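Local coordinates for vesicular integral-membrane protein VIP36 (Canis lupus familiaris, PDB 2DUR) that acts as a calcium-dependent lectin of the early secretory pathway, binding high-mannose glycans through its lumenal domain and helping to transport and sort glycoproteins that carry them, at residues 33-37 / 38-42; 57-61 / 62-66; 168-172 / 173-177; 237-241 / 242-246. All coordinates share one frame; numbering follows the deposited sequence.

Interaction 1: 33-37 / 38-42; sequences TILTS and QYVRL
Ile34 and Arg41 form the hydrogen-bonded pair of a tight antiparallel hairpin. Ile34 N donates to Arg41 O at 2.9 Å, and Arg41 N returns a bond to Ile34 O at 2.8 Å. A third backbone bond, from Thr36 N to Tyr39 O, runs at 2.9 Å and is nearly straight (172° at the hydrogen). It spans the two-residue turn made by Ser37 and Gln38. Inside this turn Thr36 OG1 takes up two amides, accepting from Tyr39 N at 3.2 Å and from Gln38 N at 3.3 Å; the second of these makes an ST turn. With a chi1 of 68°, OG1 stands between the backbone N and the carbonyl carbon, close to the amides of the bend.

The same hydroxyl lies 3.3 Å above the plane of the Tyr39 ring, over its centre, while Thr36 CG2 rests near CE1 and CZ on the way to the phenol end. Tyr39 OH in turn sits over one face of the Arg41 guanidinium, offset toward its rim. Ile34 runs beside the first part of the Arg41 chain on this face of the sheet. On the other face Leu35 CD1 meets Val40 CG2 at 3.7 Å in the non-hydrogen-bonded pair, and Thr33 CG2 packs on Val40 CG1 at 3.6 Å.

Strand 34-35 is an edge strand of its sheet, and 40-43 joins the hairpin to strand 217-227, where Asp219 forms a salt bridge with Arg41. Leu35 and Val40 turn inward onto Phe29 of strand 27-31, which belongs to the second sheet.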
loop_
_atom_site.group_PDB
_atom_site.type_symbol
_atom_site.label_atom_id
_atom_site.label_comp_id
_atom_site.label_asym_id
_atom_site.label_seq_id
_atom_site.Cartn_x
_atom_site.Cartn_y
_atom_site.Cartn_z
ATOM N N THR A 33 6.846 8.111 -11.735
ATOM C CA THR A 33 5.385 8.176 -11.935
ATOM C C THR A 33 4.979 9.063 -13.122
ATOM O O THR A 33 5.438 10.193 -13.239
ATOM C CB THR A 33 4.719 8.695 -10.675
ATOM O OG1 THR A 33 5.006 7.758 -9.629
ATOM C CG2 THR A 33 3.199 8.793 -10.864
ATOM N N ILE A 34 4.096 8.539 -13.971
ATOM C CA ILE A 34 3.441 9.367 -14.992
ATOM C C ILE A 34 1.935 9.112 -14.924
ATOM O O ILE A 34 1.500 8.145 -14.297
ATOM C CB ILE A 34 3.967 9.083 -16.420
ATOM C CG1 ILE A 34 3.539 7.688 -16.896
ATOM C CG2 ILE A 34 5.521 9.272 -16.473
ATOM C CD1 ILE A 34 3.628 7.481 -18.431
ATOM N N LEU A 35 1.180 9.970 -15.606
ATOM C CA LEU A 35 -0.275 9.978 -15.612
ATOM C C LEU A 35 -0.777 9.779 -17.039
ATOM O O LEU A 35 -0.185 10.308 -17.995
ATOM C CB LEU A 35 -0.770 11.356 -15.159
ATOM C CG LEU A 35 -0.864 11.960 -13.749
ATOM C CD1 LEU A 35 -2.105 11.476 -12.972
ATOM C CD2 LEU A 35 0.394 11.782 -12.944
ATOM N N THR A 36 -1.846 9.001 -17.182
ATOM C CA THR A 36 -2.738 9.094 -18.341
ATOM C C THR A 36 -4.138 9.425 -17.790
ATOM O O THR A 36 -4.339 9.518 -16.571
ATOM C CB THR A 36 -2.764 7.790 -19.190
ATOM O OG1 THR A 36 -3.387 6.729 -18.450
ATOM C CG2 THR A 36 -1.362 7.343 -19.576
ATOM N N SER A 37 -5.106 9.615 -18.682
ATOM C CA SER A 37 -6.479 9.870 -18.262
ATOM C C SER A 37 -7.110 8.646 -17.604
ATOM O O SER A 37 -8.147 8.767 -16.944
ATOM C CB SER A 37 -7.316 10.280 -19.477
ATOM O OG SER A 37 -7.377 9.202 -20.398
ATOM N N GLN A 38 -6.486 7.478 -17.781
ATOM C CA GLN A 38 -7.051 6.205 -17.305
ATOM C C GLN A 38 -6.329 5.525 -16.145
ATOM O O GLN A 38 -6.890 4.647 -15.495
ATOM C CB GLN A 38 -7.178 5.214 -18.458
ATOM C CG GLN A 38 -8.250 5.618 -19.492
ATOM C CD GLN A 38 -9.589 5.989 -18.837
ATOM O OE1 GLN A 38 -10.259 5.146 -18.207
ATOM N NE2 GLN A 38 -9.981 7.253 -18.985
ATOM N N TYR A 39 -5.076 5.896 -15.908
ATOM C CA TYR A 39 -4.310 5.279 -14.828
ATOM C C TYR A 39 -3.139 6.151 -14.436
ATOM O O TYR A 39 -2.692 6.987 -15.216
ATOM C CB TYR A 39 -3.791 3.874 -15.208
ATOM C CG TYR A 39 -2.972 3.796 -16.487
ATOM C CD1 TYR A 39 -1.627 4.196 -16.513
ATOM C CD2 TYR A 39 -3.543 3.326 -17.676
ATOM C CE1 TYR A 39 -0.870 4.125 -17.685
ATOM C CE2 TYR A 39 -2.793 3.258 -18.854
ATOM C CZ TYR A 39 -1.468 3.657 -18.855
ATOM O OH TYR A 39 -0.733 3.592 -20.022
ATOM N N VAL A 40 -2.671 5.947 -13.211
ATOM C CA VAL A 40 -1.386 6.484 -12.770
ATOM C C VAL A 40 -0.392 5.331 -12.900
ATOM O O VAL A 40 -0.658 4.223 -12.432
ATOM C CB VAL A 40 -1.493 6.982 -11.323
ATOM C CG1 VAL A 40 -0.098 7.346 -10.765
ATOM C CG2 VAL A 40 -2.427 8.183 -11.263
ATOM N N ARG A 41 0.729 5.544 -13.588
ATOM C CA ARG A 41 1.676 4.464 -13.755
ATOM C C ARG A 41 2.893 4.813 -12.930
ATOM O O ARG A 41 3.609 5.742 -13.275
ATOM C CB ARG A 41 2.072 4.301 -15.232
ATOM C CG ARG A 41 3.155 3.251 -15.474
ATOM C CD ARG A 41 3.162 2.784 -16.933
ATOM N NE ARG A 41 1.969 1.972 -17.157
ATOM C CZ ARG A 41 1.529 1.566 -18.346
ATOM N NH1 ARG A 41 2.186 1.894 -19.459
ATOM N NH2 ARG A 41 0.414 0.829 -18.420
ATOM N N LEU A 42 3.104 4.069 -11.839
ATOM C CA LEU A 42 4.217 4.342 -10.936
ATOM C C LEU A 42 5.565 4.043 -11.588
ATOM O O LEU A 42 6.527 4.808 -11.400
ATOM C CB LEU A 42 4.059 3.529 -9.649
ATOM C CG LEU A 42 2.770 3.821 -8.859
ATOM C CD1 LEU A 42 2.638 2.796 -7.719
ATOM C CD2 LEU A 42 2.788 5.212 -8.316
#

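Interaction 2: 57-61 / 62-66; sequences QPCFL and KDWEM
The bend that delivers the chain from a loop into strand 64-73 is organised around the indole of Trp64, which receives Leu61 and Cys59 from the preceding loop. Leu61 O lies in the plane of the Trp64 ring, at its edge, 3.4 Å from CD1, and Leu61 CB approaches the same carbon at 4.1 Å. A water bridges the two groups at this edge: it donates to Leu61 O at 2.8 Å and accepts from Trp64 NE1 at 2.9 Å, also in the indole plane. The chi1 of 49° sets Trp64 CG between its own backbone N and carbonyl carbon, folding the indole back toward the loop.

Cys59 adds a sulfur-aromatic contact, its SG standing 4.9 Å from the centroid of the five-membered Trp64 ring in an oblique approach. That thiol also receives a weak hydrogen bond from Leu61 N, at 3.6 Å. On the outer side a second water accepts from Lys62 NZ and donates to Phe60 O at 2.6 Å. The Lys62 chain is extended until its last torsion, where it bends; its ammonium end also makes a cation-pi contact with Trp241. The Asp63 carboxylate is gripped by two donors, His232 and Ser172.

Deeper in, Trp64 meets Phe205 edge-to-face and Tyr89 at an intermediate tilt, both from the opposing sheet. Trp64 thus carries the start of strand 64-73 into the interface between the two antiparallel sheets, which form the beta sandwich of the L-type lectin domain.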
loop_
_atom_site.group_PDB
_atom_site.type_symbol
_atom_site.label_atom_id
_atom_site.label_comp_id
_atom_site.label_asym_id
_atom_site.label_seq_id
_atom_site.Cartn_x
_atom_site.Cartn_y
_atom_site.Cartn_z
ATOM N N GLN A 57 -3.127 15.653 2.181
ATOM C CA GLN A 57 -3.594 15.902 3.533
ATOM C C GLN A 57 -3.404 14.681 4.422
ATOM O O GLN A 57 -3.763 13.577 4.009
ATOM C CB GLN A 57 -5.074 16.277 3.502
ATOM C CG GLN A 57 -5.362 17.634 2.822
ATOM C CD GLN A 57 -4.536 18.758 3.430
ATOM O OE1 GLN A 57 -4.700 19.094 4.609
ATOM N NE2 GLN A 57 -3.633 19.336 2.634
ATOM N N PRO A 58 -2.901 14.893 5.657
ATOM C CA PRO A 58 -2.845 13.778 6.610
ATOM C C PRO A 58 -4.249 13.241 6.873
ATOM O O PRO A 58 -5.222 14.017 6.849
ATOM C CB PRO A 58 -2.301 14.410 7.899
ATOM C CG PRO A 58 -1.740 15.736 7.514
ATOM C CD PRO A 58 -2.415 16.156 6.233
ATOM N N CYS A 59 -4.344 11.935 7.123
ATOM C CA CYS A 59 -5.614 11.300 7.459
ATOM C C CYS A 59 -5.831 11.268 8.970
ATOM O O CYS A 59 -5.018 10.676 9.697
ATOM C CB CYS A 59 -5.642 9.859 6.935
ATOM S SG CYS A 59 -7.227 9.035 7.268
ATOM N N PHE A 60 -6.934 11.865 9.437
ATOM C CA PHE A 60 -7.243 11.858 10.876
ATOM C C PHE A 60 -8.395 10.915 11.232
ATOM O O PHE A 60 -8.873 10.929 12.368
ATOM C CB PHE A 60 -7.463 13.281 11.418
ATOM C CG PHE A 60 -6.222 14.125 11.403
ATOM C CD1 PHE A 60 -5.932 14.940 10.301
ATOM C CD2 PHE A 60 -5.332 14.095 12.466
ATOM C CE1 PHE A 60 -4.789 15.710 10.266
ATOM C CE2 PHE A 60 -4.161 14.890 12.444
ATOM C CZ PHE A 60 -3.905 15.695 11.329
ATOM N N LEU A 61 -8.807 10.081 10.283
ATOM C CA LEU A 61 -9.808 9.035 10.547
ATOM C C LEU A 61 -9.208 7.932 11.416
ATOM O O LEU A 61 -8.138 7.427 11.111
ATOM C CB LEU A 61 -10.303 8.400 9.253
ATOM C CG LEU A 61 -10.994 9.322 8.234
ATOM C CD1 LEU A 61 -11.378 8.521 7.041
ATOM C CD2 LEU A 61 -12.216 9.998 8.843
ATOM N N LYS A 62 -9.913 7.549 12.486
ATOM C CA LYS A 62 -9.478 6.415 13.297
ATOM C C LYS A 62 -9.847 5.076 12.674
ATOM O O LYS A 62 -9.159 4.071 12.876
ATOM C CB LYS A 62 -10.087 6.497 14.696
ATOM C CG LYS A 62 -9.693 7.721 15.491
ATOM C CD LYS A 62 -10.489 7.727 16.799
ATOM C CE LYS A 62 -10.234 8.974 17.607
ATOM N NZ LYS A 62 -10.795 10.186 16.957
ATOM N N ASP A 63 -10.938 5.039 11.924
ATOM C CA ASP A 63 -11.431 3.790 11.356
ATOM C C ASP A 63 -11.680 3.968 9.868
ATOM O O ASP A 63 -12.520 4.787 9.459
ATOM C CB ASP A 63 -12.726 3.348 12.058
ATOM C CG ASP A 63 -12.609 3.432 13.556
ATOM O OD1 ASP A 63 -12.129 2.464 14.162
ATOM O OD2 ASP A 63 -12.981 4.490 14.117
ATOM N N TRP A 64 -10.939 3.216 9.055
ATOM C CA TRP A 64 -10.982 3.441 7.616
ATOM C C TRP A 64 -10.780 2.180 6.805
ATOM O O TRP A 64 -10.304 1.146 7.311
ATOM C CB TRP A 64 -9.972 4.516 7.208
ATOM C CG TRP A 64 -8.571 4.333 7.755
ATOM C CD1 TRP A 64 -8.033 4.958 8.832
ATOM C CD2 TRP A 64 -7.544 3.473 7.231
ATOM N NE1 TRP A 64 -6.731 4.564 9.020
ATOM C CE2 TRP A 64 -6.400 3.656 8.048
ATOM C CE3 TRP A 64 -7.471 2.593 6.147
ATOM C CZ2 TRP A 64 -5.194 2.963 7.821
ATOM C CZ3 TRP A 64 -6.274 1.883 5.923
ATOM C CH2 TRP A 64 -5.153 2.091 6.752
ATOM N N GLU A 65 -11.165 2.256 5.534
ATOM C CA GLU A 65 -10.933 1.143 4.644
ATOM C C GLU A 65 -10.558 1.716 3.303
ATOM O O GLU A 65 -11.317 2.523 2.747
ATOM C CB GLU A 65 -12.178 0.253 4.506
ATOM C CG GLU A 65 -11.949 -0.983 3.650
ATOM C CD GLU A 65 -13.091 -1.998 3.760
ATOM O OE1 GLU A 65 -13.593 -2.465 2.718
ATOM O OE2 GLU A 65 -13.498 -2.320 4.904
ATOM N N MET A 66 -9.377 1.329 2.820
ATOM C CA MET A 66 -8.873 1.774 1.508
ATOM C C MET A 66 -9.047 0.680 0.459
ATOM O O MET A 66 -8.645 -0.462 0.657
ATOM C CB MET A 66 -7.371 2.132 1.619
ATOM C CG MET A 66 -6.758 2.610 0.277
ATOM S SD MET A 66 -7.302 4.277 -0.165
ATOM C CE MET A 66 -6.109 5.311 0.684
HETATM O O HOH W 1 -9.233 11.483 14.916
HETATM O O HOH W 2 -5.793 5.922 11.455
#

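Interaction 3: 168-172 / 173-177; sequences AVRYS and RGRLT
Ser172 and Arg175 close a type I' beta turn, with Arg173 and Gly174 at its corner, and the chain doubles back as a two-residue hairpin. Arg175 N reaches Ser172 O at 2.9 Å from well above the carbonyl plane, whereas the return bond from Ser172 N to Arg175 O, 3.1 Å long, lies in it. One pair further on, Arg170 N bonds to Thr177 O at 2.8 Å and Thr177 N to Arg170 O at 2.9 Å. Between these pairs Tyr171 and Leu176 face the interior: Leu176 CB meets the ring edge near CD1, and Leu176 CD1 lies beside Val169 CG1.

Two waters form the next layer. One accepts from Arg170 NH1 in the guanidinium plane at 2.8 Å and donates to both Arg175 O and Thr177 OG1; the other accepts from Gly174 N and gives a weak bond to Tyr171 OH. The extended chain of Arg170, its CG anti to the backbone N (chi1 -176°), carries NH1 to the first water and within 4.2 Å of Arg175 CD.

Outside partners hold the polar ends, Asp193 pairing with Arg175 and accepting from Thr177, and Val197 O accepting from Tyr171 OH. Asp193 probably offsets the nearness of the two guanidinium groups. The Arg170, Arg175 and Thr177 face is thus polar and hydrated, and the Val169, Tyr171 and Leu176 face is mainly apolar.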
loop_
_atom_site.group_PDB
_atom_site.type_symbol
_atom_site.label_atom_id
_atom_site.label_comp_id
_atom_site.label_asym_id
_atom_site.label_seq_id
_atom_site.Cartn_x
_atom_site.Cartn_y
_atom_site.Cartn_z
ATOM N N ALA A 168 -8.127 -4.513 -0.670
ATOM C CA ALA A 168 -8.742 -3.730 0.383
ATOM C C ALA A 168 -7.870 -3.799 1.630
ATOM O O ALA A 168 -7.363 -4.867 1.971
ATOM C CB ALA A 168 -10.145 -4.248 0.683
ATOM N N VAL A 169 -7.677 -2.643 2.260
ATOM C CA VAL A 169 -6.949 -2.555 3.533
ATOM C C VAL A 169 -7.859 -1.849 4.508
ATOM O O VAL A 169 -8.203 -0.690 4.319
ATOM C CB VAL A 169 -5.627 -1.759 3.385
ATOM C CG1 VAL A 169 -4.910 -1.708 4.735
ATOM C CG2 VAL A 169 -4.710 -2.392 2.294
ATOM N N ARG A 170 -8.224 -2.549 5.572
ATOM C CA ARG A 170 -9.164 -2.038 6.574
ATOM C C ARG A 170 -8.427 -1.914 7.898
ATOM O O ARG A 170 -7.728 -2.835 8.301
ATOM C CB ARG A 170 -10.351 -2.993 6.746
ATOM C CG ARG A 170 -11.426 -2.468 7.715
ATOM C CD ARG A 170 -12.519 -3.541 7.934
ATOM N NE ARG A 170 -13.550 -3.099 8.886
ATOM C CZ ARG A 170 -13.516 -3.246 10.219
ATOM N NH1 ARG A 170 -12.504 -3.872 10.845
ATOM N NH2 ARG A 170 -14.535 -2.779 10.944
ATOM N N TYR A 171 -8.589 -0.782 8.561
ATOM C CA TYR A 171 -7.977 -0.605 9.853
ATOM C C TYR A 171 -8.987 0.011 10.823
ATOM O O TYR A 171 -9.500 1.088 10.579
ATOM C CB TYR A 171 -6.711 0.272 9.722
ATOM C CG TYR A 171 -6.030 0.454 11.059
ATOM C CD1 TYR A 171 -5.509 -0.656 11.751
ATOM C CD2 TYR A 171 -5.961 1.701 11.667
ATOM C CE1 TYR A 171 -4.893 -0.514 13.010
ATOM C CE2 TYR A 171 -5.368 1.866 12.935
ATOM C CZ TYR A 171 -4.834 0.749 13.595
ATOM O OH TYR A 171 -4.243 0.889 14.825
ATOM N N SER A 172 -9.263 -0.684 11.932
ATOM C CA SER A 172 -10.232 -0.197 12.909
ATOM C C SER A 172 -10.045 -0.938 14.218
ATOM O O SER A 172 -9.999 -2.190 14.223
ATOM C CB SER A 172 -11.669 -0.430 12.398
ATOM O OG SER A 172 -12.630 -0.024 13.392
ATOM N N ARG A 173 -9.943 -0.175 15.308
ATOM C CA ARG A 173 -9.854 -0.740 16.669
ATOM C C ARG A 173 -8.750 -1.811 16.760
ATOM O O ARG A 173 -8.910 -2.880 17.384
ATOM C CB ARG A 173 -11.217 -1.311 17.101
ATOM C CG ARG A 173 -12.307 -0.224 17.183
ATOM C CD ARG A 173 -13.608 -0.778 17.738
ATOM N NE ARG A 173 -13.448 -1.037 19.166
ATOM C CZ ARG A 173 -13.665 -0.155 20.134
ATOM N NH1 ARG A 173 -14.092 1.084 19.868
ATOM N NH2 ARG A 173 -13.471 -0.531 21.388
ATOM N N GLY A 174 -7.612 -1.512 16.134
ATOM C CA GLY A 174 -6.453 -2.388 16.223
ATOM C C GLY A 174 -6.442 -3.564 15.287
ATOM O O GLY A 174 -5.458 -4.293 15.227
ATOM N N ARG A 175 -7.555 -3.780 14.563
ATOM C CA ARG A 175 -7.653 -4.876 13.635
ATOM C C ARG A 175 -7.264 -4.389 12.248
ATOM O O ARG A 175 -7.829 -3.425 11.741
ATOM C CB ARG A 175 -9.079 -5.479 13.630
ATOM C CG ARG A 175 -9.234 -6.715 12.776
ATOM C CD ARG A 175 -10.714 -7.115 12.766
ATOM N NE ARG A 175 -10.946 -8.279 11.908
ATOM C CZ ARG A 175 -12.153 -8.861 11.763
ATOM N NH1 ARG A 175 -13.218 -8.371 12.403
ATOM N NH2 ARG A 175 -12.298 -9.907 10.963
ATOM N N LEU A 176 -6.303 -5.087 11.660
ATOM C CA LEU A 176 -5.805 -4.774 10.318
ATOM C C LEU A 176 -6.158 -5.940 9.413
ATOM O O LEU A 176 -5.723 -7.070 9.632
ATOM C CB LEU A 176 -4.278 -4.578 10.368
ATOM C CG LEU A 176 -3.619 -4.304 9.001
ATOM C CD1 LEU A 176 -4.129 -3.015 8.379
ATOM C CD2 LEU A 176 -2.088 -4.291 9.127
ATOM N N THR A 177 -6.956 -5.668 8.385
ATOM C CA THR A 177 -7.403 -6.728 7.481
ATOM C C THR A 177 -7.015 -6.342 6.060
ATOM O O THR A 177 -7.252 -5.215 5.621
ATOM C CB THR A 177 -8.957 -6.943 7.566
ATOM O OG1 THR A 177 -9.362 -7.053 8.938
ATOM C CG2 THR A 177 -9.369 -8.165 6.799
HETATM O O HOH W 3 -9.952 -4.526 10.008
HETATM O O HOH W 4 -6.827 1.321 16.097
#

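Interaction 4: 237-241 / 242-246; sequences ENIDW and TKIEP
Asp240 and Thr242 make the tight part of this bend. Asp240 OD1 accepts from Thr242 OG1 at 2.7 Å and from Thr242 N at 3.0 Å, both donors coming from the same face of the carboxylate and well out of its plane. The chain is also pinned by Lys243 N, which donates to Asp240 O at 3.1 Å. With CG of Asp240 anti to its backbone nitrogen (chi1 -172°), the carboxylate swings forward over the residues that follow.

On the inner side Ile244 lies alongside Trp241, its CD1 3.7 Å from CE3, and Ile239 CD1 comes over one face of the indole, offset toward the rim. Trp241 NE1 is bonded to Glu236 O, and His232 meets the ring edge-to-face.

The outer side is looser. Asp240 OD2 and Lys243 NZ form a long salt bridge of 3.6 Å between exposed residues, the lysine chain bending twice to bring its end back, with CG brushing the same oxygen.

Asp240 to Lys243 has the backbone angles of a type I beta turn, and the bond from Thr242 N to the aspartate side chain adds an Asx turn, a combination typical of aspartate at the first position of such a bend.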
loop_
_atom_site.group_PDB
_atom_site.type_symbol
_atom_site.label_atom_id
_atom_site.label_comp_id
_atom_site.label_asym_id
_atom_site.label_seq_id
_atom_site.Cartn_x
_atom_site.Cartn_y
_atom_site.Cartn_z
ATOM N N GLU A 237 -11.991 8.452 23.110
ATOM C CA GLU A 237 -11.870 9.674 22.289
ATOM C C GLU A 237 -10.938 10.769 22.853
ATOM O O GLU A 237 -10.398 11.577 22.086
ATOM C CB GLU A 237 -13.256 10.263 21.974
ATOM C CG GLU A 237 -14.001 9.564 20.839
ATOM C CD GLU A 237 -15.517 9.808 20.853
ATOM O OE1 GLU A 237 -16.108 9.944 19.758
ATOM O OE2 GLU A 237 -16.125 9.850 21.952
ATOM N N ASN A 238 -10.739 10.789 24.172
ATOM C CA ASN A 238 -9.971 11.866 24.822
ATOM C C ASN A 238 -8.444 11.805 24.636
ATOM O O ASN A 238 -7.774 12.850 24.674
ATOM C CB ASN A 238 -10.337 12.004 26.314
ATOM C CG ASN A 238 -9.429 11.183 27.236
ATOM O OD1 ASN A 238 -9.837 10.145 27.759
ATOM N ND2 ASN A 238 -8.201 11.653 27.446
ATOM N N ILE A 239 -7.889 10.603 24.462
ATOM C CA ILE A 239 -6.440 10.468 24.254
ATOM C C ILE A 239 -6.033 11.142 22.945
ATOM O O ILE A 239 -6.866 11.339 22.060
ATOM C CB ILE A 239 -5.943 8.988 24.291
ATOM C CG1 ILE A 239 -6.509 8.171 23.128
ATOM C CG2 ILE A 239 -6.272 8.338 25.630
ATOM C CD1 ILE A 239 -5.531 7.140 22.581
ATOM N N ASP A 240 -4.765 11.521 22.833
ATOM C CA ASP A 240 -4.276 12.143 21.608
ATOM C C ASP A 240 -3.826 11.072 20.624
ATOM O O ASP A 240 -2.713 10.537 20.734
ATOM C CB ASP A 240 -3.122 13.095 21.900
ATOM C CG ASP A 240 -2.714 13.909 20.689
ATOM O OD1 ASP A 240 -3.115 13.578 19.543
ATOM O OD2 ASP A 240 -1.974 14.895 20.883
ATOM N N TRP A 241 -4.700 10.764 19.672
ATOM C CA TRP A 241 -4.433 9.672 18.737
ATOM C C TRP A 241 -3.298 10.004 17.758
ATOM O O TRP A 241 -2.789 9.099 17.081
ATOM C CB TRP A 241 -5.699 9.289 17.977
ATOM C CG TRP A 241 -6.748 8.611 18.812
ATOM C CD1 TRP A 241 -7.450 9.152 19.850
ATOM C CD2 TRP A 241 -7.233 7.269 18.652
ATOM N NE1 TRP A 241 -8.336 8.223 20.359
ATOM C CE2 TRP A 241 -8.224 7.061 19.642
ATOM C CE3 TRP A 241 -6.921 6.221 17.774
ATOM C CZ2 TRP A 241 -8.917 5.841 19.773
ATOM C CZ3 TRP A 241 -7.607 5.008 17.899
ATOM C CH2 TRP A 241 -8.593 4.828 18.897
ATOM N N THR A 242 -2.888 11.276 17.686
ATOM C CA THR A 242 -1.789 11.635 16.762
ATOM C C THR A 242 -0.428 11.251 17.338
ATOM O O THR A 242 0.587 11.246 16.624
ATOM C CB THR A 242 -1.763 13.147 16.404
ATOM O OG1 THR A 242 -1.296 13.897 17.538
ATOM C CG2 THR A 242 -3.136 13.633 15.943
ATOM N N LYS A 243 -0.401 10.957 18.639
ATOM C CA LYS A 243 0.841 10.643 19.332
ATOM C C LYS A 243 1.061 9.142 19.596
ATOM O O LYS A 243 2.049 8.770 20.240
ATOM C CB LYS A 243 0.939 11.424 20.645
ATOM C CG LYS A 243 0.824 12.929 20.488
ATOM C CD LYS A 243 2.145 13.524 20.074
ATOM C CE LYS A 243 2.090 15.057 20.057
ATOM N NZ LYS A 243 1.504 15.597 21.320
ATOM N N ILE A 244 0.147 8.291 19.118
ATOM C CA ILE A 244 0.340 6.835 19.224
ATOM C C ILE A 244 1.595 6.428 18.459
ATOM O O ILE A 244 1.793 6.828 17.305
ATOM C CB ILE A 244 -0.900 6.037 18.719
ATOM C CG1 ILE A 244 -2.133 6.353 19.583
ATOM C CG2 ILE A 244 -0.618 4.511 18.666
ATOM C CD1 ILE A 244 -3.456 5.955 18.935
ATOM N N GLU A 245 2.458 5.651 19.102
ATOM C CA GLU A 245 3.665 5.149 18.439
ATOM C C GLU A 245 3.302 3.884 17.660
ATOM O O GLU A 245 2.694 2.974 18.220
ATOM C CB GLU A 245 4.748 4.834 19.467
ATOM C CG GLU A 245 5.158 6.048 20.300
ATOM C CD GLU A 245 5.885 7.110 19.476
ATOM O OE1 GLU A 245 6.729 6.739 18.634
ATOM O OE2 GLU A 245 5.607 8.320 19.673
ATOM N N PRO A 246 3.691 3.810 16.375
ATOM C CA PRO A 246 3.393 2.593 15.612
ATOM C C PRO A 246 3.992 1.391 16.315
ATOM O O PRO A 246 5.188 1.379 16.644
ATOM C CB PRO A 246 4.072 2.844 14.251
ATOM C CG PRO A 246 4.128 4.330 14.141
ATOM C CD PRO A 246 4.393 4.818 15.554
#

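How the interactions relate
Interaction 3 is the most buried of the four, interaction 2 is partly buried, and interactions 1 and 4 lie at the surface. The first three reach the same antiparallel sheet: interaction 1 is a hairpin at its edge, while 2 and 3 meet directly, because strands 64-73 and 165-172 are neighbours there and Met66 N probably bonds to Val169 O. Interactions 1 and 3 are both hairpins, but a threonine hydroxyl braces the turn of one, and the turn of the other is closed by paired backbone bonds, with waters bridging its polar groups. Interaction 4, about 35 Å from interaction 1 between centres, relies on a carboxylate and touches interaction 2, where Phe60 packs against Thr242.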